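Local coordinates for MNMC2 (Aquifex aeolicus, PDB 3VYW), which methylates tRNA with S-adenosylmethionine as methyl donor, acting in the modification of the wobble uridine, and works without the oxidase domain it is usually fused to, at residues V103-G108 with K134-E139; E152-R157 with L166-L171; Q46-A49 with S55-L58. One frame throughout, in Å; residues are numbered along the deposited sequence.

In the fold
Interactions 1 and 2 belong to the Rossmann-like methyltransferase domain, while interaction 3 is a hairpin that leans on it. Interaction 2 is the buried one: a helix lies on a sheet strand through leucines, an aromatic ring and an arginine stem, and no hydrogen bond crosses. Interaction 1 is partly buried and sits at the C-terminal ends of two parallel strands, where two loops meet through sparse leucine and phenylalanine contacts, a water and the cofactor. Interaction 3, more open, is tied by two backbone hydrogen bonds, with I48 packed on L58. Loop 103-108 touches both others: F105 packs on V170 and L154 of interaction 2, and L107 on L58 of interaction 3.

Interaction 1. Residues V103-G108 with K134-E139; sequences VGFGLG and KELLKE. With SAM (S-adenosylmethionine), chain E.
The glycine-rich loop of the Rossmann-like methyltransferase fold meets the loop after the next strand here, with F105 against L136 and L107 against L137 at the edge of the S-adenosylmethionine pocket. The F105 ring, its CG anti to the backbone N (chi1 178°), puts CD2 4.0 Å from L136 CD1, the methyl coming in obliquely. The methyl L107 CD2 meets L137 CD1, also at 4.0 Å. Between these two pairs a water donates to G106 O and weakly accepts from L137 N, joining the two main chains where they share no direct hydrogen bond.

The cofactor touches both loops and is hydrogen-bonded to the glycine loop. Its amino N donates to G104 O, and L107 N donates to its carboxylate O at 3.0 Å along a bent path (141°). At G106, phi is positive and CA comes within 3.3 Å of the cofactor CA, so the amino acid part lies against the bare backbone. On the other loop the K134 chain passes over one face of the adenine, with CD 3.3 Å from the ring atom C5, while E133, just before it, hydrogen-bonds the cofactor. A type II' turn from F105 to G108 shapes the glycine loop, closed by G108 N donating to F105 O, and it folds G108 CA back to 3.6 Å above the F105 ring plane.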
loop_
_atom_site.group_PDB
_atom_site.type_symbol
_atom_site.label_atom_id
_atom_site.label_comp_id
_atom_site.label_asym_id
_atom_site.label_seq_id
_atom_site.Cartn_x
_atom_site.Cartn_y
_atom_site.Cartn_z
ATOM N N VAL A 103 5.768 2.933 -0.900
ATOM C CA VAL A 103 4.490 3.596 -0.948
ATOM C C VAL A 103 3.914 3.747 0.444
ATOM O O VAL A 103 3.385 2.840 0.980
ATOM C CB VAL A 103 3.525 2.769 -1.787
ATOM C CG1 VAL A 103 2.142 3.290 -1.673
ATOM C CG2 VAL A 103 3.927 2.727 -3.220
ATOM N N GLY A 104 4.050 4.925 1.017
ATOM C CA GLY A 104 3.632 5.215 2.368
ATOM C C GLY A 104 4.730 5.096 3.381
ATOM O O GLY A 104 4.988 4.052 3.869
ATOM N N PHE A 105 5.369 6.184 3.725
ATOM C CA PHE A 105 6.480 6.093 4.623
ATOM C C PHE A 105 6.089 5.555 5.975
ATOM O O PHE A 105 6.790 4.777 6.549
ATOM C CB PHE A 105 7.151 7.430 4.794
ATOM C CG PHE A 105 8.265 7.392 5.751
ATOM C CD1 PHE A 105 9.464 6.908 5.377
ATOM C CD2 PHE A 105 8.079 7.766 7.034
ATOM C CE1 PHE A 105 10.482 6.835 6.255
ATOM C CE2 PHE A 105 9.091 7.696 7.922
ATOM C CZ PHE A 105 10.298 7.236 7.527
ATOM N N GLY A 106 4.954 5.990 6.473
ATOM C CA GLY A 106 4.451 5.553 7.743
ATOM C C GLY A 106 5.348 5.852 8.904
ATOM O O GLY A 106 5.723 6.952 9.103
ATOM N N LEU A 107 5.659 4.864 9.705
ATOM C CA LEU A 107 6.578 5.050 10.786
ATOM C C LEU A 107 7.961 4.667 10.380
ATOM O O LEU A 107 8.865 4.767 11.138
ATOM C CB LEU A 107 6.150 4.260 11.982
ATOM C CG LEU A 107 4.669 4.215 12.193
ATOM C CD1 LEU A 107 4.397 3.303 13.342
ATOM C CD2 LEU A 107 4.177 5.586 12.524
ATOM N N GLY A 108 8.103 4.254 9.146
ATOM C CA GLY A 108 9.375 3.885 8.612
ATOM C C GLY A 108 9.839 2.493 8.897
ATOM O O GLY A 108 10.970 2.210 8.726
ATOM N N LYS A 134 1.972 11.588 2.450
ATOM C CA LYS A 134 1.139 12.759 2.610
ATOM C C LYS A 134 1.050 13.388 3.976
ATOM O O LYS A 134 0.792 14.553 4.077
ATOM C CB LYS A 134 -0.224 12.590 1.976
ATOM C CG LYS A 134 -1.304 11.975 2.823
ATOM C CD LYS A 134 -2.478 11.686 1.937
ATOM C CE LYS A 134 -3.775 11.713 2.675
ATOM N NZ LYS A 134 -4.829 12.040 1.710
ATOM N N GLU A 135 1.228 12.597 5.016
ATOM C CA GLU A 135 1.137 13.050 6.383
ATOM C C GLU A 135 2.301 12.575 7.216
ATOM O O GLU A 135 2.147 11.699 8.014
ATOM C CB GLU A 135 -0.149 12.550 7.009
ATOM C CG GLU A 135 -0.349 12.925 8.466
ATOM C CD GLU A 135 -1.646 12.415 9.058
ATOM O OE1 GLU A 135 -1.824 12.528 10.257
ATOM O OE2 GLU A 135 -2.507 11.924 8.344
ATOM N N LEU A 136 3.459 13.178 7.038
ATOM C CA LEU A 136 4.619 12.861 7.834
ATOM C C LEU A 136 4.427 13.201 9.293
ATOM O O LEU A 136 3.883 14.215 9.628
ATOM C CB LEU A 136 5.807 13.610 7.315
ATOM C CG LEU A 136 7.119 13.057 7.783
ATOM C CD1 LEU A 136 7.095 11.587 7.528
ATOM C CD2 LEU A 136 8.220 13.699 6.996
ATOM N N LEU A 137 4.883 12.330 10.161
ATOM C CA LEU A 137 4.699 12.493 11.565
ATOM C C LEU A 137 5.928 13.111 12.151
ATOM O O LEU A 137 6.969 13.070 11.553
ATOM C CB LEU A 137 4.442 11.160 12.230
ATOM C CG LEU A 137 3.133 10.454 11.974
ATOM C CD1 LEU A 137 2.939 9.354 12.972
ATOM C CD2 LEU A 137 1.965 11.395 12.011
ATOM N N LYS A 138 5.780 13.680 13.333
ATOM C CA LYS A 138 6.880 14.222 14.101
ATOM C C LYS A 138 7.316 13.379 15.275
ATOM O O LYS A 138 8.394 13.550 15.777
ATOM C CB LYS A 138 6.468 15.566 14.609
ATOM C CG LYS A 138 5.166 15.994 14.010
ATOM C CD LYS A 138 5.391 16.802 12.748
ATOM C CE LYS A 138 4.376 17.922 12.651
ATOM N NZ LYS A 138 3.861 18.216 14.010
ATOM N N GLU A 139 6.460 12.505 15.744
ATOM C CA GLU A 139 6.830 11.592 16.790
ATOM C C GLU A 139 6.565 10.189 16.332
ATOM O O GLU A 139 5.503 9.894 15.893
ATOM C CB GLU A 139 6.040 11.858 18.056
ATOM C CG GLU A 139 6.306 13.196 18.683
ATOM C CD GLU A 139 5.663 13.346 20.042
ATOM O OE1 GLU A 139 5.551 14.480 20.517
ATOM O OE2 GLU A 139 5.271 12.338 20.643
HETATM N N SAM E . 4.727 1.841 5.636
HETATM C CA SAM E . 4.512 2.347 6.939
HETATM C C SAM E . 5.517 1.651 7.769
HETATM O O SAM E . 5.764 1.968 8.907
HETATM O OXT SAM E . 6.141 0.765 7.265
HETATM C CB SAM E . 3.042 2.121 7.214
HETATM C CG SAM E . 2.276 3.228 6.479
HETATM S SD SAM E . 0.637 3.220 6.579
HETATM C CE SAM E . 0.105 1.715 6.255
HETATM C "C5'" SAM E . -0.043 4.193 5.421
HETATM C "C4'" SAM E . 0.702 5.492 5.086
HETATM O "O4'" SAM E . 0.314 5.942 3.803
HETATM C "C3'" SAM E . 0.391 6.652 6.008
HETATM O "O3'" SAM E . 1.575 7.361 6.297
HETATM C "C2'" SAM E . -0.500 7.544 5.189
HETATM O "O2'" SAM E . -0.354 8.881 5.579
HETATM C "C1'" SAM E . 0.027 7.324 3.811
HETATM N N9 SAM E . -0.884 7.738 2.721
HETATM C C8 SAM E . -2.161 7.473 2.587
HETATM N N7 SAM E . -2.661 7.986 1.481
HETATM C C5 SAM E . -1.696 8.608 0.871
HETATM C C6 SAM E . -1.547 9.370 -0.361
HETATM N N6 SAM E . -2.557 9.584 -1.185
HETATM N N1 SAM E . -0.370 9.852 -0.638
HETATM C C2 SAM E . 0.652 9.657 0.140
HETATM N N3 SAM E . 0.582 8.998 1.257
HETATM C C4 SAM E . -0.537 8.452 1.686
HETATM O O HOH W 1 4.610 9.398 8.567
#

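Interaction 2. Residues E152-R157 with L166-L171; sequences EFLLER and LSLKVL
One face of the F153 ring carries the guanidinium of R157, whose CZ is 3.2 Å above the ring plane and displaced toward its rim, and both side chains touch L166 of the strand. F153 CE1 in turn lies over the centre of the guanidinium. This is the helix-on-strand layer of a Rossmann-like fold: helix 148-157 covers strand 166-172 of the central sheet, the short segments crossing at -61° with their axes 10.1 Å apart. L166 CD2 meets both side chains, F153 and L166 coming from opposite directions: it is 4.0 Å from F153 CE2, oblique to the ring, and 4.1 Å from R157 CD.

R157 is held by its neighbours within 152-157. NH1 donates to F153 O (2.7 Å, 141°) and also forms a salt bridge with E156 OE1, using that oxygen's anti lone pair; Y161 adds a cation-pi contact. The bend at chi2 (139°) brings the guanidinium back over F153, so its charged end is engaged by F153 O, E156 and Y161 while the aliphatic stem packs on the strand. Deeper in the layer, L154 and L168 cross at about a right angle, CD1 to CD1 at 3.7 Å. The same methyl of L168 is also 3.9 Å from R157 CB and 3.8 Å from R157 O.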
loop_
_atom_site.group_PDB
_atom_site.type_symbol
_atom_site.label_atom_id
_atom_site.label_comp_id
_atom_site.label_asym_id
_atom_site.label_seq_id
_atom_site.Cartn_x
_atom_site.Cartn_y
_atom_site.Cartn_z
ATOM N N GLU A 152 16.198 4.560 14.363
ATOM C CA GLU A 152 16.589 5.891 14.734
ATOM C C GLU A 152 17.486 6.485 13.707
ATOM O O GLU A 152 17.431 7.637 13.432
ATOM C CB GLU A 152 17.232 5.918 16.107
ATOM C CG GLU A 152 16.229 5.731 17.223
ATOM C CD GLU A 152 16.821 5.882 18.586
ATOM O OE1 GLU A 152 16.608 5.008 19.438
ATOM O OE2 GLU A 152 17.477 6.897 18.803
ATOM N N PHE A 153 18.322 5.666 13.129
ATOM C CA PHE A 153 19.193 6.095 12.083
ATOM C C PHE A 153 18.446 6.571 10.865
ATOM O O PHE A 153 18.807 7.549 10.288
ATOM C CB PHE A 153 20.117 4.942 11.767
ATOM C CG PHE A 153 20.881 5.069 10.503
ATOM C CD1 PHE A 153 22.186 5.405 10.532
ATOM C CD2 PHE A 153 20.318 4.764 9.303
ATOM C CE1 PHE A 153 22.908 5.483 9.386
ATOM C CE2 PHE A 153 21.023 4.852 8.154
ATOM C CZ PHE A 153 22.325 5.200 8.195
ATOM N N LEU A 154 17.415 5.855 10.461
ATOM C CA LEU A 154 16.563 6.272 9.380
ATOM C C LEU A 154 15.798 7.525 9.673
ATOM O O LEU A 154 15.642 8.357 8.853
ATOM C CB LEU A 154 15.594 5.169 9.024
ATOM C CG LEU A 154 14.589 5.461 7.932
ATOM C CD1 LEU A 154 15.286 5.558 6.615
ATOM C CD2 LEU A 154 13.575 4.367 7.870
ATOM N N LEU A 155 15.289 7.638 10.865
ATOM C CA LEU A 155 14.514 8.787 11.227
ATOM C C LEU A 155 15.318 10.066 11.215
ATOM O O LEU A 155 14.822 11.087 10.861
ATOM C CB LEU A 155 13.788 8.561 12.539
ATOM C CG LEU A 155 12.707 7.499 12.492
ATOM C CD1 LEU A 155 12.289 7.131 13.873
ATOM C CD2 LEU A 155 11.536 7.997 11.706
ATOM N N GLU A 156 16.574 9.975 11.585
ATOM C CA GLU A 156 17.466 11.086 11.623
ATOM C C GLU A 156 17.604 11.647 10.245
ATOM O O GLU A 156 17.756 12.813 10.081
ATOM C CB GLU A 156 18.830 10.656 12.132
ATOM C CG GLU A 156 18.984 10.717 13.629
ATOM C CD GLU A 156 20.060 9.813 14.179
ATOM O OE1 GLU A 156 20.889 9.341 13.418
ATOM O OE2 GLU A 156 20.086 9.605 15.392
ATOM N N ARG A 157 17.577 10.791 9.255
ATOM C CA ARG A 157 17.797 11.170 7.888
ATOM C C ARG A 157 16.579 11.594 7.112
ATOM O O ARG A 157 16.689 12.025 6.023
ATOM C CB ARG A 157 18.473 10.030 7.178
ATOM C CG ARG A 157 19.925 9.931 7.524
ATOM C CD ARG A 157 20.420 8.540 7.738
ATOM N NE ARG A 157 21.793 8.569 8.169
ATOM C CZ ARG A 157 22.160 8.584 9.424
ATOM N NH1 ARG A 157 21.261 8.575 10.352
ATOM N NH2 ARG A 157 23.414 8.612 9.748
ATOM N N LEU A 166 23.566 5.328 1.378
ATOM C CA LEU A 166 22.148 5.475 1.381
ATOM C C LEU A 166 21.637 6.692 0.682
ATOM O O LEU A 166 22.073 7.766 0.936
ATOM C CB LEU A 166 21.664 5.483 2.816
ATOM C CG LEU A 166 20.206 5.809 3.026
ATOM C CD1 LEU A 166 19.334 4.709 2.510
ATOM C CD2 LEU A 166 19.955 6.015 4.482
ATOM N N SER A 167 20.660 6.524 -0.183
ATOM C CA SER A 167 19.969 7.660 -0.730
ATOM C C SER A 167 18.515 7.635 -0.303
ATOM O O SER A 167 17.864 6.661 -0.465
ATOM C CB SER A 167 20.063 7.636 -2.221
ATOM O OG SER A 167 19.765 8.904 -2.713
ATOM N N LEU A 168 18.027 8.706 0.284
ATOM C CA LEU A 168 16.673 8.751 0.784
ATOM C C LEU A 168 15.913 9.957 0.292
ATOM O O LEU A 168 16.357 11.043 0.437
ATOM C CB LEU A 168 16.735 8.799 2.302
ATOM C CG LEU A 168 15.805 8.002 3.186
ATOM C CD1 LEU A 168 15.891 8.546 4.586
ATOM C CD2 LEU A 168 14.389 8.052 2.703
ATOM N N LYS A 169 14.769 9.778 -0.319
ATOM C CA LYS A 169 13.867 10.887 -0.467
ATOM C C LYS A 169 12.477 10.488 -0.129
ATOM O O LYS A 169 11.944 9.625 -0.740
ATOM C CB LYS A 169 13.881 11.454 -1.868
ATOM C CG LYS A 169 15.036 11.013 -2.714
ATOM C CD LYS A 169 15.559 12.138 -3.584
ATOM C CE LYS A 169 15.541 11.753 -5.047
ATOM N NZ LYS A 169 16.299 10.512 -5.322
ATOM N N VAL A 170 11.868 11.158 0.808
ATOM C CA VAL A 170 10.499 10.924 1.092
ATOM C C VAL A 170 9.829 12.143 0.574
ATOM O O VAL A 170 10.138 13.202 0.994
ATOM C CB VAL A 170 10.286 10.844 2.582
ATOM C CG1 VAL A 170 8.834 10.651 2.896
ATOM C CG2 VAL A 170 11.085 9.724 3.156
ATOM N N LEU A 171 8.931 12.007 -0.372
ATOM C CA LEU A 171 8.297 13.157 -0.940
ATOM C C LEU A 171 6.952 13.310 -0.331
ATOM O O LEU A 171 6.110 12.462 -0.443
ATOM C CB LEU A 171 8.148 12.984 -2.427
ATOM C CG LEU A 171 9.376 12.482 -3.148
ATOM C CD1 LEU A 171 9.087 12.157 -4.587
ATOM C CD2 LEU A 171 10.510 13.460 -3.042
#

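Interaction 3. Residues Q46-A49 with S55-L58; sequences QEIA and SKTL
I48 and L58 stand on one face of a beta hairpin and lean together at a slant, while A49 and T57 pair on the opposite face. Strands 46-50 and 56-60 are the outer and middle ones of a three-stranded antiparallel sheet; L58 packs on L107 and K56 O is hydrogen-bonded to Y109 OH, both S-adenosylmethionine-binding residues. In the non-hydrogen-bonded pair I48 CG1 is 3.4 Å from L58 CD2. With chi1 at -119°, away from any staggered position, the isoleucine carries CD1 along the neighbouring strand to 3.9 Å from K56 CB. Next to this pair Q46 sets its CB 4.1 Å from L58 CB, but its chain bends at chi2, taking the amide toward E135, to which NE2 makes a weak hydrogen bond.

On the other face A49 CB and T57 CG2 are 4.1 Å apart; the threonine hydroxyl is engaged by H68 N. Their backbones form a hydrogen-bonded pair, A49 N giving to T57 O at 2.9 Å and T57 N to A49 O at 3.2 Å. K56 CD lies against the A49 carbonyl, 3.4 Å from A49 O. Beyond the A49/T57 pair from K56, L58 CA makes a CA-H...O contact of 3.1 Å with E47 O.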
loop_
_atom_site.group_PDB
_atom_site.type_symbol
_atom_site.label_atom_id
_atom_site.label_comp_id
_atom_site.label_asym_id
_atom_site.label_seq_id
_atom_site.Cartn_x
_atom_site.Cartn_y
_atom_site.Cartn_z
ATOM N N GLN A 46 -3.889 10.064 15.637
ATOM C CA GLN A 46 -3.408 8.716 15.816
ATOM C C GLN A 46 -3.411 8.338 17.267
ATOM O O GLN A 46 -3.319 9.163 18.117
ATOM C CB GLN A 46 -2.004 8.583 15.275
ATOM C CG GLN A 46 -1.866 8.829 13.802
ATOM C CD GLN A 46 -1.672 10.272 13.490
ATOM O OE1 GLN A 46 -0.939 10.955 14.152
ATOM N NE2 GLN A 46 -2.349 10.746 12.487
ATOM N N GLU A 47 -3.517 7.058 17.527
ATOM C CA GLU A 47 -3.518 6.523 18.863
ATOM C C GLU A 47 -2.497 5.452 18.952
ATOM O O GLU A 47 -2.376 4.663 18.054
ATOM C CB GLU A 47 -4.837 5.866 19.123
ATOM C CG GLU A 47 -5.682 6.524 20.159
ATOM C CD GLU A 47 -7.092 6.038 20.084
ATOM O OE1 GLU A 47 -7.315 4.834 20.323
ATOM O OE2 GLU A 47 -7.964 6.861 19.785
ATOM N N ILE A 48 -1.762 5.419 20.038
ATOM C CA ILE A 48 -0.739 4.426 20.220
ATOM C C ILE A 48 -1.293 3.040 20.538
ATOM O O ILE A 48 -2.224 2.925 21.271
ATOM C CB ILE A 48 0.251 4.895 21.286
ATOM C CG1 ILE A 48 1.618 5.022 20.677
ATOM C CG2 ILE A 48 0.333 3.918 22.414
ATOM C CD1 ILE A 48 2.337 3.711 20.586
ATOM N N ALA A 49 -0.728 1.997 19.968
ATOM C CA ALA A 49 -1.206 0.665 20.236
ATOM C C ALA A 49 -0.159 -0.416 20.277
ATOM O O ALA A 49 0.877 -0.281 19.712
ATOM C CB ALA A 49 -2.261 0.298 19.228
ATOM N N SER A 55 6.489 -4.774 19.201
ATOM C CA SER A 55 6.672 -3.458 18.664
ATOM C C SER A 55 5.376 -2.689 18.780
ATOM O O SER A 55 4.352 -3.228 19.083
ATOM C CB SER A 55 7.101 -3.529 17.225
ATOM O OG SER A 55 6.665 -4.716 16.676
ATOM N N LYS A 56 5.444 -1.400 18.562
ATOM C CA LYS A 56 4.296 -0.570 18.677
ATOM C C LYS A 56 3.946 -0.071 17.314
ATOM O O LYS A 56 4.743 -0.052 16.426
ATOM C CB LYS A 56 4.568 0.620 19.568
ATOM C CG LYS A 56 4.869 0.313 21.008
ATOM C CD LYS A 56 3.654 -0.188 21.742
ATOM C CE LYS A 56 3.889 -0.275 23.220
ATOM N NZ LYS A 56 3.995 1.078 23.781
ATOM N N THR A 57 2.715 0.354 17.194
ATOM C CA THR A 57 2.135 0.867 15.994
ATOM C C THR A 57 1.187 1.950 16.445
ATOM O O THR A 57 0.969 2.122 17.606
ATOM C CB THR A 57 1.375 -0.230 15.265
ATOM O OG1 THR A 57 1.106 0.173 13.949
ATOM C CG2 THR A 57 0.115 -0.504 15.930
ATOM N N LEU A 58 0.614 2.670 15.516
ATOM C CA LEU A 58 -0.394 3.612 15.855
ATOM C C LEU A 58 -1.625 3.216 15.119
ATOM O O LEU A 58 -1.557 2.575 14.114
ATOM C CB LEU A 58 0.001 4.995 15.409
ATOM C CG LEU A 58 1.345 5.494 15.862
ATOM C CD1 LEU A 58 1.682 6.762 15.132
ATOM C CD2 LEU A 58 1.325 5.727 17.338
#